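Local structure of SGNH-hydrolase family esterase (Altererythrobacter indicus, 7C2A) at residues A[7-12]-A[45-50]; A[11-16]-A[77-82]; A[52-57]-A[91-96]. The protein hydrolyses esters as a member of the SGNH-hydrolase family and may act on lysophospholipids. All coordinates share one frame; numbering follows the deposited sequence. Where two conformers were deposited one is given.

Contact 1 of 3, residues A[7-12]-A[45-50]; sequences VILAFG and INAGVS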
loop_
_atom_site.group_PDB
_atom_site.type_symbol
_atom_site.label_atom_id
_atom_site.label_comp_id
_atom_site.label_asym_id
_atom_site.label_seq_id
_atom_site.Cartn_x
_atom_site.Cartn_y
_atom_site.Cartn_z
ATOM N N VAL A 7 -6.760 -3.181 -20.041
ATOM C CA VAL A 7 -5.531 -2.800 -19.362
ATOM C C VAL A 7 -5.851 -2.075 -18.062
ATOM O O VAL A 7 -6.561 -1.063 -18.059
ATOM C CB VAL A 7 -4.649 -1.955 -20.285
ATOM C CG1 VAL A 7 -3.403 -1.505 -19.559
ATOM C CG2 VAL A 7 -4.300 -2.754 -21.545
ATOM N N ILE A 8 -5.315 -2.583 -16.956
ATOM C CA ILE A 8 -5.502 -1.989 -15.637
ATOM C C ILE A 8 -4.129 -1.703 -15.054
ATOM O O ILE A 8 -3.255 -2.570 -15.075
ATOM C CB ILE A 8 -6.290 -2.920 -14.695
ATOM C CG1 ILE A 8 -7.661 -3.260 -15.292
ATOM C CG2 ILE A 8 -6.415 -2.294 -13.304
ATOM C CD1 ILE A 8 -8.443 -4.303 -14.510
ATOM N N LEU A 9 -3.931 -0.485 -14.553
ATOM C CA LEU A 9 -2.695 -0.136 -13.860
ATOM C C LEU A 9 -2.863 -0.371 -12.362
ATOM O O LEU A 9 -3.754 0.214 -11.745
ATOM C CB LEU A 9 -2.377 1.335 -14.111
ATOM C CG LEU A 9 -1.130 1.846 -13.391
ATOM C CD1 LEU A 9 0.119 1.151 -13.920
ATOM C CD2 LEU A 9 -0.983 3.360 -13.521
ATOM N N ALA A 10 -2.016 -1.214 -11.782
ATOM C CA ALA A 10 -1.983 -1.428 -10.334
ATOM C C ALA A 10 -0.802 -0.633 -9.787
ATOM O O ALA A 10 0.346 -1.069 -9.863
ATOM C CB ALA A 10 -1.879 -2.919 -10.018
ATOM N N PHE A 11 -1.085 0.557 -9.252
ATOM C CA PHE A 11 -0.059 1.519 -8.856
ATOM C C PHE A 11 0.002 1.531 -7.335
ATOM O O PHE A 11 -0.895 2.076 -6.689
ATOM C CB PHE A 11 -0.425 2.897 -9.410
ATOM C CG PHE A 11 0.678 3.914 -9.309
ATOM C CD1 PHE A 11 1.774 3.860 -10.152
ATOM C CD2 PHE A 11 0.619 4.942 -8.367
ATOM C CE1 PHE A 11 2.801 4.806 -10.070
ATOM C CE2 PHE A 11 1.630 5.895 -8.279
ATOM C CZ PHE A 11 2.721 5.826 -9.123
ATOM N N GLY A 12 1.030 0.927 -6.759
ATOM C CA GLY A 12 1.080 0.781 -5.323
ATOM C C GLY A 12 2.442 0.446 -4.783
ATOM O O GLY A 12 3.466 0.738 -5.398
ATOM N N ILE A 45 -1.067 -4.285 -15.188
ATOM C CA ILE A 45 0.296 -3.786 -15.074
ATOM C C ILE A 45 0.635 -3.721 -13.596
ATOM O O ILE A 45 0.014 -2.961 -12.841
ATOM C CB ILE A 45 0.408 -2.378 -15.674
ATOM C CG1 ILE A 45 -0.113 -2.307 -17.102
ATOM C CG2 ILE A 45 1.835 -1.862 -15.580
ATOM C CD1 ILE A 45 -0.602 -0.917 -17.437
ATOM N N ASN A 46 1.625 -4.489 -13.173
ATOM C CA ASN A 46 2.043 -4.443 -11.778
ATOM C C ASN A 46 3.064 -3.326 -11.632
ATOM O O ASN A 46 4.257 -3.507 -11.899
ATOM C CB ASN A 46 2.584 -5.784 -11.301
ATOM C CG ASN A 46 2.734 -5.822 -9.802
ATOM O OD1 ASN A 46 2.937 -4.774 -9.174
ATOM N ND2 ASN A 46 2.628 -6.999 -9.211
ATOM N N ALA A 47 2.579 -2.157 -11.220
ATOM C CA ALA A 47 3.423 -1.021 -10.888
ATOM C C ALA A 47 3.549 -0.856 -9.382
ATOM O O ALA A 47 3.621 0.267 -8.875
ATOM C CB ALA A 47 2.928 0.257 -11.563
ATOM N N GLY A 48 3.562 -1.967 -8.654
ATOM C CA GLY A 48 3.872 -1.920 -7.245
ATOM C C GLY A 48 5.374 -1.834 -7.043
ATOM O O GLY A 48 6.156 -2.516 -7.711
ATOM N N VAL A 49 5.782 -0.949 -6.138
ATOM C CA VAL A 49 7.186 -0.802 -5.777
ATOM C C VAL A 49 7.270 -0.878 -4.263
ATOM O O VAL A 49 6.682 -0.044 -3.562
ATOM C CB VAL A 49 7.784 0.519 -6.279
ATOM C CG1 VAL A 49 9.205 0.676 -5.767
ATOM C CG2 VAL A 49 7.766 0.543 -7.790
ATOM N N SER A 50 7.978 -1.885 -3.761
ATOM C CA SER A 50 8.107 -2.078 -2.297
ATOM C C SER A 50 8.711 -0.827 -1.652
ATOM O O SER A 50 9.670 -0.286 -2.206
ATOM C CB SER A 50 8.902 -3.315 -1.990
ATOM O OG SER A 50 8.173 -4.465 -2.388
#
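Residues 7-12 and 45-48 are parallel neighbours in the central sheet of the SGNH-hydrolase alpha/beta fold, their axes 4.4 Å apart and 11° from aligned, with L9 opposite I45 and A10 opposite N46. I45 is held at both backbone ends: its N gives a bond to I8 O and its O accepts A10 N. One step on, A47 N reaches A10 O through a more bent bond. The pairing then slackens, G12 N to A47 O being weak, and ends with V49 N on G12 O at 3.0 Å. On the face turned to helix 54-66, L9 has CG anti to its backbone N (chi1 178°), and chi2 (65°) turns the CD1 branch to strand 42-48, 3.8 Å from both I45 CG2 and A47 CB. V7 CG1 meets the tip of I45, CD1, at 3.6 Å, and F11 CD1 lies obliquely 4.0 Å from A47 CB. On the other face P28 of helix 27-35 packs against A10 and N46. The N46 amide is used at both ends: ND2 bonds to F16 O, while OD1 accepts G48 N at 2.9 Å in the carbonyl plane, an Asx turn.

Contact 2 of 3, residues A[11-16]-A[77-82]; sequences FGDSLF and VELGGN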
loop_
_atom_site.group_PDB
_atom_site.type_symbol
_atom_site.label_atom_id
_atom_site.label_comp_id
_atom_site.label_asym_id
_atom_site.label_seq_id
_atom_site.Cartn_x
_atom_site.Cartn_y
_atom_site.Cartn_z
ATOM N N PHE A 11 -1.085 0.557 -9.252
ATOM C CA PHE A 11 -0.059 1.519 -8.856
ATOM C C PHE A 11 0.002 1.531 -7.335
ATOM O O PHE A 11 -0.895 2.076 -6.689
ATOM C CB PHE A 11 -0.425 2.897 -9.410
ATOM C CG PHE A 11 0.678 3.914 -9.309
ATOM C CD1 PHE A 11 1.774 3.860 -10.152
ATOM C CD2 PHE A 11 0.619 4.942 -8.367
ATOM C CE1 PHE A 11 2.801 4.806 -10.070
ATOM C CE2 PHE A 11 1.630 5.895 -8.279
ATOM C CZ PHE A 11 2.721 5.826 -9.123
ATOM N N GLY A 12 1.030 0.927 -6.759
ATOM C CA GLY A 12 1.080 0.781 -5.323
ATOM C C GLY A 12 2.442 0.446 -4.783
ATOM O O GLY A 12 3.466 0.738 -5.398
ATOM N N ASP A 13 2.436 -0.166 -3.603
ATOM C CA ASP A 13 3.656 -0.431 -2.849
ATOM C C ASP A 13 3.878 -1.932 -2.699
ATOM O O ASP A 13 3.566 -2.693 -3.620
ATOM C CB ASP A 13 3.667 0.330 -1.510
ATOM C CG ASP A 13 2.448 0.053 -0.661
ATOM O OD1 ASP A 13 1.895 -1.068 -0.762
ATOM O OD2 ASP A 13 2.044 0.931 0.134
ATOM N N SER A 14 4.407 -2.373 -1.558
ATOM C CA SER A 14 4.690 -3.796 -1.377
ATOM C C SER A 14 3.437 -4.661 -1.419
ATOM O O SER A 14 3.544 -5.866 -1.683
ATOM C CB SER A 14 5.440 -4.039 -0.068
ATOM O OG SER A 14 4.709 -3.529 1.032
ATOM N N LEU A 15 2.259 -4.090 -1.160
ATOM C CA LEU A 15 1.029 -4.870 -1.235
ATOM C C LEU A 15 0.631 -5.187 -2.667
ATOM O O LEU A 15 -0.140 -6.129 -2.891
ATOM C CB LEU A 15 -0.107 -4.140 -0.518
ATOM C CG LEU A 15 0.108 -3.810 0.958
ATOM C CD1 LEU A 15 -1.103 -3.084 1.514
ATOM C CD2 LEU A 15 0.366 -5.078 1.767
ATOM N N PHE A 16 1.091 -4.400 -3.636
ATOM C CA PHE A 16 0.932 -4.750 -5.038
ATOM C C PHE A 16 2.155 -5.459 -5.604
ATOM O O PHE A 16 2.005 -6.352 -6.440
ATOM C CB PHE A 16 0.625 -3.502 -5.878
ATOM C CG PHE A 16 -0.808 -3.033 -5.802
ATOM C CD1 PHE A 16 -1.740 -3.661 -4.992
ATOM C CD2 PHE A 16 -1.214 -1.949 -6.557
ATOM C CE1 PHE A 16 -3.055 -3.208 -4.950
ATOM C CE2 PHE A 16 -2.514 -1.491 -6.517
ATOM C CZ PHE A 16 -3.443 -2.129 -5.722
ATOM N N VAL A 77 -5.045 2.757 -7.224
ATOM C CA VAL A 77 -3.996 3.480 -6.507
ATOM C C VAL A 77 -4.003 3.019 -5.058
ATOM O O VAL A 77 -5.021 3.144 -4.360
ATOM C CB VAL A 77 -4.182 5.000 -6.606
ATOM C CG1 VAL A 77 -3.141 5.724 -5.762
ATOM C CG2 VAL A 77 -4.117 5.455 -8.051
ATOM N N GLU A 78 -2.859 2.508 -4.601
ATOM C CA GLU A 78 -2.723 1.875 -3.290
ATOM C C GLU A 78 -1.429 2.385 -2.660
ATOM O O GLU A 78 -0.379 1.769 -2.806
ATOM C CB GLU A 78 -2.709 0.362 -3.473
ATOM C CG GLU A 78 -2.506 -0.446 -2.217
ATOM C CD GLU A 78 -1.048 -0.800 -1.952
ATOM O OE1 GLU A 78 -0.636 -0.647 -0.779
ATOM O OE2 GLU A 78 -0.326 -1.237 -2.874
ATOM N N LEU A 79 -1.501 3.521 -1.969
ATOM C CA LEU A 79 -0.309 4.129 -1.398
ATOM C C LEU A 79 -0.681 4.828 -0.101
ATOM O O LEU A 79 -1.820 5.265 0.092
ATOM C CB LEU A 79 0.332 5.153 -2.337
ATOM C CG LEU A 79 1.015 4.575 -3.571
ATOM C CD1 LEU A 79 1.421 5.712 -4.493
ATOM C CD2 LEU A 79 2.224 3.767 -3.176
ATOM N N GLY A 80 0.320 4.973 0.765
ATOM C CA GLY A 80 0.167 5.669 2.032
ATOM C C GLY A 80 0.611 4.838 3.212
ATOM O O GLY A 80 0.972 5.376 4.264
ATOM N N GLY A 81 0.594 3.516 3.053
ATOM C CA GLY A 81 1.052 2.657 4.130
ATOM C C GLY A 81 2.479 2.949 4.553
ATOM O O GLY A 81 2.801 2.917 5.742
ATOM N N ASN A 82 3.348 3.262 3.590
ATOM C CA ASN A 82 4.767 3.543 3.940
ATOM C C ASN A 82 4.872 4.898 4.648
ATOM O O ASN A 82 5.748 5.037 5.503
ATOM C CB ASN A 82 5.711 3.358 2.754
ATOM C CG ASN A 82 5.915 1.889 2.464
ATOM O OD1 ASN A 82 6.362 1.134 3.319
ATOM N ND2 ASN A 82 5.549 1.470 1.273
HETATM O O HOH W 1 2.773 3.479 0.681
HETATM O O HOH W 2 -0.357 1.784 1.036
HETATM O O HOH W 3 5.591 -1.007 0.752
#
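E78 threads its side chain between D13 of the GDSL motif and F16 just after it, where strand 6-12 gives way to helix 14-17. Its CB lies over one face of the F16 ring, a CH-pi contact 3.8 Å from the centroid; the bend at chi2 (-93°) then turns the carboxylate toward D13, with OE2 over the same ring nearer the rim. The carboxylates of E78 and D13 are 70° apart, E78 OE1 and D13 OD1 standing at 2.6 Å. OE2 also accepts D13 N at 3.1 Å from above the carboxylate plane. D13 OD1 caps helix 14-17 by accepting L15 N, and OD2 takes two waters that bind the backbone N atoms of G80, G81 and N82. These three are consistent with the GxND block of SGNH hydrolases, so two family sequence blocks meet here. An alanine in place of E78 would probably leave D13 N without its acceptor and open a gap where CG and the carboxylate lay along the F16 ring. L79 CD1 lies obliquely 3.8 Å from F11 CE2. Before the turn, E78 N binds F11 O, pairing strands 6-12 and 74-78; V77 packs on helix 90-106 and F11 on helix 54-66.

Contact 3 of 3, residues A[52-57]-A[91-96]; sequences DTTAAG and AEARQN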
loop_
_atom_site.group_PDB
_atom_site.type_symbol
_atom_site.label_atom_id
_atom_site.label_comp_id
_atom_site.label_asym_id
_atom_site.label_seq_id
_atom_site.Cartn_x
_atom_site.Cartn_y
_atom_site.Cartn_z
ATOM N N ASP A 52 7.462 2.161 -1.463
ATOM C CA ASP A 52 7.073 3.464 -2.057
ATOM C C ASP A 52 6.174 4.258 -1.106
ATOM O O ASP A 52 5.158 3.736 -0.642
ATOM C CB ASP A 52 6.285 3.290 -3.357
ATOM C CG ASP A 52 7.007 3.813 -4.586
ATOM O OD1 ASP A 52 8.246 3.770 -4.599
ATOM O OD2 ASP A 52 6.319 4.234 -5.512
ATOM N N THR A 53 6.567 5.498 -0.841
ATOM C CA THR A 53 5.704 6.432 -0.082
ATOM C C THR A 53 4.812 7.155 -1.100
ATOM O O THR A 53 4.993 6.989 -2.318
ATOM C CB THR A 53 6.559 7.512 0.588
ATOM O OG1 THR A 53 7.321 8.121 -0.456
ATOM C CG2 THR A 53 7.480 6.967 1.659
ATOM N N THR A 54 3.843 7.923 -0.616
ATOM C CA THR A 54 3.050 8.748 -1.523
ATOM C C THR A 54 3.935 9.688 -2.339
ATOM O O THR A 54 3.673 9.921 -3.520
ATOM C CB THR A 54 1.963 9.517 -0.765
ATOM O OG1 THR A 54 2.564 10.437 0.170
ATOM C CG2 THR A 54 0.990 8.565 -0.052
ATOM N N ALA A 55 4.990 10.240 -1.731
ATOM C CA ALA A 55 5.882 11.113 -2.492
ATOM C C ALA A 55 6.607 10.341 -3.587
ATOM O O ALA A 55 6.762 10.839 -4.705
ATOM C CB ALA A 55 6.895 11.797 -1.573
ATOM N N ALA A 56 7.062 9.124 -3.281
ATOM C CA ALA A 56 7.708 8.314 -4.307
ATOM C C ALA A 56 6.746 8.004 -5.447
ATOM O O ALA A 56 7.123 8.039 -6.625
ATOM C CB ALA A 56 8.285 7.032 -3.701
ATOM N N GLY A 57 5.491 7.700 -5.117
ATOM C CA GLY A 57 4.515 7.453 -6.163
ATOM C C GLY A 57 4.277 8.678 -7.019
ATOM O O GLY A 57 4.207 8.591 -8.245
ATOM N N ALA A 91 -1.293 14.968 6.345
ATOM C CA ALA A 91 -1.670 16.071 5.429
ATOM C C ALA A 91 -0.787 16.008 4.175
ATOM O O ALA A 91 -1.301 16.171 3.074
ATOM C CB ALA A 91 -1.541 17.400 6.141
ATOM N N GLU A 92 0.510 15.773 4.353
ATOM C CA GLU A 92 1.426 15.690 3.184
ATOM C C GLU A 92 1.094 14.447 2.348
ATOM O O GLU A 92 1.200 14.521 1.127
ATOM C CB GLU A 92 2.877 15.748 3.651
ATOM C CG GLU A 92 3.214 17.079 4.305
ATOM C CD GLU A 92 4.675 17.226 4.668
ATOM O OE1 GLU A 92 5.457 16.374 4.257
ATOM O OE2 GLU A 92 5.025 18.184 5.371
ATOM N N ALA A 93 0.736 13.338 2.996
ATOM C CA ALA A 93 0.333 12.153 2.237
ATOM C C ALA A 93 -0.886 12.458 1.373
ATOM O O ALA A 93 -0.954 12.060 0.200
ATOM C CB ALA A 93 0.044 10.991 3.195
ATOM N N ARG A 94 -1.855 13.183 1.940
ATOM C CA ARG A 94 -3.034 13.588 1.181
ATOM C C ARG A 94 -2.660 14.462 -0.006
ATOM O O ARG A 94 -3.203 14.295 -1.104
ATOM C CB ARG A 94 -3.997 14.332 2.102
ATOM C CG ARG A 94 -5.320 14.702 1.451
ATOM C CD ARG A 94 -6.221 15.471 2.421
ATOM N NE ARG A 94 -5.540 16.660 2.911
ATOM C CZ ARG A 94 -5.394 16.985 4.193
ATOM N NH1 ARG A 94 -4.718 18.079 4.520
ATOM N NH2 ARG A 94 -5.924 16.232 5.145
ATOM N N GLN A 95 -1.749 15.417 0.205
ATOM C CA GLN A 95 -1.309 16.290 -0.879
ATOM C C GLN A 95 -0.608 15.500 -1.974
ATOM O O GLN A 95 -0.840 15.733 -3.164
ATOM C CB GLN A 95 -0.359 17.342 -0.322
ATOM C CG GLN A 95 -0.974 18.297 0.682
ATOM C CD GLN A 95 0.059 18.888 1.638
ATOM O OE1 GLN A 95 1.256 18.929 1.336
ATOM N NE2 GLN A 95 -0.403 19.341 2.799
ATOM N N ASN A 96 0.260 14.564 -1.588
ATOM C CA ASN A 96 0.965 13.767 -2.585
ATOM C C ASN A 96 -0.001 12.891 -3.369
ATOM O O ASN A 96 0.076 12.815 -4.605
ATOM C CB ASN A 96 2.031 12.910 -1.904
ATOM C CG ASN A 96 3.149 13.721 -1.296
ATOM O OD1 ASN A 96 3.389 14.869 -1.690
ATOM N ND2 ASN A 96 3.854 13.128 -0.348
#
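N96 reaches from helix 90-106 to T54 in the first turn of helix 54-66, joining two helices that pack on the same face of the parallel sheet of this alpha/beta fold. Its CB already touches: it lies 3.6 Å from T54 CB and 3.3 Å from T54 OG1, the two side chains meeting at about a right angle. CG, set anti to the carbonyl carbon (chi1 -67°), stays beside the threonine, 3.6 Å from T54 OG1, and so keeps the amide within bonding range of the hydroxyl. At the tip, ND2 gives a nearly straight bond (160°) to T54 OG1 at 3.0 Å, with the oxygen lying in the amide plane, only 4° out. The same ND2 stands 3.4 Å from A55 N, but both are donors and do not bond; A55 CB lies against it at 3.5 Å, so the amide nitrogen lies beside A55.

T54 OG1 is also hydrogen-bonded to D83 OD2 of helix 81-85, its stronger polar partner, and the hydroxyl thus ties three helices together. One turn back along helix 90-106, A93 provides the small surface beside it: A93 CA comes to 3.5 Å from T54 OG1, while A93 CB and T54 CG2 meet loosely. A93 also packs on D83 and on I133 of helix 133-140. Just ahead of T54, D52 OD2 forms a salt bridge with R60. The helix itself starts at T53, the N-cap, whose OG1 accepts A56 N at 3.0 Å.

Contacts 1 and 2 are buried and share F11 and G12 on strand 6-12, which pairs with 42-48 in one and with 74-78 in the other. Contact 1 is held by backbone bonds and aliphatic packing; contact 2, near the centre of the chain, adds a cluster of carboxylates and waters at the strand ends. Contact 3 is smaller, partly exposed and made between helices, with a single side-chain hydrogen bond across it. The three adjoin: contacts 1 and 2, and likewise 2 and 3, are joined by side-chain amides on backbone carbonyls, and F11 CZ, from the strand shared by contacts 1 and 2, packs on G57 O of contact 3.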